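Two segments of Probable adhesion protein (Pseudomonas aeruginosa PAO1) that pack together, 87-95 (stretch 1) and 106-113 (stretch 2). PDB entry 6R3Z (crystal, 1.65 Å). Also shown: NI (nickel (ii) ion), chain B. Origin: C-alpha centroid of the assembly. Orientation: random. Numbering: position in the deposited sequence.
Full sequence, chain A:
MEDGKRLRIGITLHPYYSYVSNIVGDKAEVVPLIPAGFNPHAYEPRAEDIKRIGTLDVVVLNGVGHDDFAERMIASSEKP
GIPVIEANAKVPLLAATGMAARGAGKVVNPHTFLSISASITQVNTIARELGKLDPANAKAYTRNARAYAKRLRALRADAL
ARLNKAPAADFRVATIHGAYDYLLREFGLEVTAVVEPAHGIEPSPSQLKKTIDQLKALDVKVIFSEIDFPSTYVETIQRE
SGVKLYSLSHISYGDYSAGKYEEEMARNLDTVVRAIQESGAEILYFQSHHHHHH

Stretch 1, residues 87-95: ANAKVPLLA
Stretch 2, residues 106-113: KVVNPHTF

Neither stretch forms a regular helix or strand. The contact buries 415 Å², both sides summed, with two hydrogen bonds and a small apolar cluster between them. The contacts run in opposite sequence order: Asn 88 lies by Thr 112, Leu 93 and Leu 94 by Val 108 and Asn 109, and the CA atoms of Ala 95 and Val 108 are 5.2 Å apart.

Stretch 1 opens with a type I turn from Asn 88 to Val 91, closed by Val 91 N to Asn 88 O at 3.0 Å. Asn 88 (chi1 -76°, chi2 -67°) is buried and points toward stretch 2, where its OD1 accepts a hydrogen bond from Thr 112 OG1 at 2.7 Å; its ND2 is satisfied elsewhere in the structure. Thr 112 adopts chi1 63°: OG1 meets the amide, while CG2 packs 3.5 Å from Leu 93 CD2 and 4.1 Å from Val 91 CG1. A side chain carrying both hydroxyl and methyl suits this mixed site.

After Val 91 the chain is extended (Pro 92 -73/127, Leu 93 -101/-179, Leu 94 -157/141). The CA-to-CB bond of Leu 93 points toward stretch 2, and chi1 -61° with chi2 142° puts CD2 3.7 Å from Val 108 CG1. Leu 94 CB points away, yet with chi1 49° and chi2 92° its CD1 comes to 3.9 Å from Asn 109 CB. A cis peptide precedes poorly ordered Ala 95.

In stretch 2 (Val 108 -67/129, Asn 109 -74/118, Pro 110 -84/-2), Asn 109 N donates to Leu 94 O, 2.7 Å at 167°. Asn 109 (chi1 -167°, chi2 -41°) OD1 accepts from His 111 N at 3.0 Å and His 111 ND1 at 2.8 Å; its ND2 is satisfied elsewhere. Thr 112 N bonds weakly to Pro 110 O, 3.0 Å. His 111 (chi1 -58°, chi2 89°) binds nickel through NE2, 2.2 Å from NI.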

# COMPACT_ATOMS: atom_id res chain seq x y z
N ALA A 87 6.12 -3.63 11.13
CA ALA A 87 6.90 -3.19 9.97
C ALA A 87 7.19 -1.69 9.91
O ALA A 87 8.20 -1.27 9.34
CB ALA A 87 6.21 -3.62 8.68
N ASN A 88 6.25 -0.89 10.44
CA ASN A 88 6.32 0.57 10.37
C ASN A 88 7.01 1.24 11.55
O ASN A 88 6.97 2.47 11.65
CB ASN A 88 4.90 1.12 10.17
CG ASN A 88 4.43 0.94 8.74
OD1 ASN A 88 4.97 1.55 7.81
ND2 ASN A 88 3.47 0.04 8.53
N ALA A 89 7.65 0.45 12.43
CA ALA A 89 8.31 0.97 13.65
C ALA A 89 9.21 2.19 13.42
O ALA A 89 9.26 3.06 14.29
CB ALA A 89 9.07 -0.13 14.36
N LYS A 90 9.91 2.26 12.26
CA LYS A 90 10.84 3.37 11.96
C LYS A 90 10.37 4.36 10.86
O LYS A 90 11.14 5.24 10.46
CB LYS A 90 12.24 2.79 11.59
CG LYS A 90 12.77 1.70 12.53
CD LYS A 90 13.22 2.23 13.89
CE LYS A 90 13.85 1.15 14.74
NZ LYS A 90 15.25 0.85 14.32
N VAL A 91 9.11 4.22 10.39
CA VAL A 91 8.54 5.03 9.30
C VAL A 91 7.89 6.36 9.75
O VAL A 91 6.95 6.33 10.56
CB VAL A 91 7.54 4.19 8.45
CG1 VAL A 91 6.86 5.04 7.38
CG2 VAL A 91 8.22 2.97 7.83
N PRO A 92 8.26 7.52 9.11
CA PRO A 92 7.56 8.79 9.39
C PRO A 92 6.16 8.77 8.76
O PRO A 92 6.02 8.47 7.56
CB PRO A 92 8.45 9.86 8.71
CG PRO A 92 9.73 9.14 8.33
CD PRO A 92 9.32 7.72 8.10
N LEU A 93 5.13 9.05 9.56
CA LEU A 93 3.75 9.01 9.09
C LEU A 93 3.16 10.40 8.77
O LEU A 93 3.86 11.42 8.88
CB LEU A 93 2.87 8.27 10.12
CG LEU A 93 3.23 6.81 10.42
CD1 LEU A 93 3.05 6.50 11.89
CD2 LEU A 93 2.38 5.87 9.61
N LEU A 94 1.88 10.44 8.35
CA LEU A 94 1.10 11.65 8.06
C LEU A 94 -0.40 11.30 8.19
O LEU A 94 -0.74 10.19 7.82
CB LEU A 94 1.43 12.25 6.67
CG LEU A 94 1.44 11.31 5.45
CD1 LEU A 94 0.09 11.28 4.78
CD2 LEU A 94 2.47 11.76 4.42
N ALA A 95 -1.29 12.16 8.75
CA ALA A 95 -1.04 13.50 9.28
C ALA A 95 -0.73 13.43 10.77
O ALA A 95 0.19 12.74 11.18
CB ALA A 95 -2.26 14.38 9.04
N LYS A 106 -8.46 14.23 11.10
CA LYS A 106 -7.13 13.94 11.64
C LYS A 106 -6.99 12.45 11.99
O LYS A 106 -7.35 12.02 13.09
CB LYS A 106 -6.81 14.85 12.84
CG LYS A 106 -5.78 15.93 12.53
CD LYS A 106 -5.01 16.35 13.79
CE LYS A 106 -4.13 17.56 13.57
NZ LYS A 106 -2.94 17.25 12.72
N VAL A 107 -6.51 11.66 11.03
CA VAL A 107 -6.31 10.22 11.16
C VAL A 107 -4.96 9.92 10.51
O VAL A 107 -4.67 10.47 9.44
CB VAL A 107 -7.46 9.38 10.49
CG1 VAL A 107 -7.33 7.89 10.84
CG2 VAL A 107 -8.85 9.90 10.86
N VAL A 108 -4.11 9.09 11.15
CA VAL A 108 -2.81 8.73 10.55
C VAL A 108 -3.11 7.86 9.31
O VAL A 108 -3.90 6.92 9.38
CB VAL A 108 -1.88 8.01 11.57
CG1 VAL A 108 -0.81 7.17 10.88
CG2 VAL A 108 -1.23 9.02 12.53
N ASN A 109 -2.51 8.22 8.16
CA ASN A 109 -2.72 7.49 6.92
C ASN A 109 -1.96 6.14 6.99
O ASN A 109 -0.73 6.13 7.10
CB ASN A 109 -2.29 8.32 5.69
CG ASN A 109 -2.78 7.71 4.39
OD1 ASN A 109 -2.76 6.48 4.19
ND2 ASN A 109 -3.23 8.55 3.46
N PRO A 110 -2.66 5.00 6.92
CA PRO A 110 -1.96 3.71 7.06
C PRO A 110 -1.31 3.15 5.79
O PRO A 110 -0.73 2.06 5.85
CB PRO A 110 -3.08 2.79 7.56
CG PRO A 110 -4.32 3.32 6.90
CD PRO A 110 -4.13 4.82 6.79
N HIS A 111 -1.45 3.83 4.63
CA HIS A 111 -0.94 3.35 3.33
C HIS A 111 0.56 3.61 3.09
O HIS A 111 0.95 4.03 2.00
CB HIS A 111 -1.78 3.93 2.18
CG HIS A 111 -3.23 3.60 2.27
ND1 HIS A 111 -4.11 4.41 2.97
CD2 HIS A 111 -3.92 2.56 1.73
CE1 HIS A 111 -5.30 3.84 2.84
NE2 HIS A 111 -5.23 2.72 2.12
N THR A 112 1.38 3.37 4.13
CA THR A 112 2.85 3.59 4.08
C THR A 112 3.50 2.72 2.99
O THR A 112 4.52 3.13 2.41
CB THR A 112 3.47 3.29 5.44
OG1 THR A 112 3.26 1.91 5.75
CG2 THR A 112 2.92 4.20 6.57
N PHE A 113 2.89 1.53 2.70
CA PHE A 113 3.41 0.62 1.66
C PHE A 113 3.34 1.22 0.25
O PHE A 113 4.01 0.73 -0.65
CB PHE A 113 2.72 -0.75 1.71
CG PHE A 113 1.22 -0.67 1.84
CD1 PHE A 113 0.40 -0.63 0.71
CD2 PHE A 113 0.61 -0.65 3.10
CE1 PHE A 113 -0.99 -0.58 0.83
CE2 PHE A 113 -0.79 -0.57 3.22
CZ PHE A 113 -1.58 -0.52 2.08
NI NI B . -6.84 1.24 1.85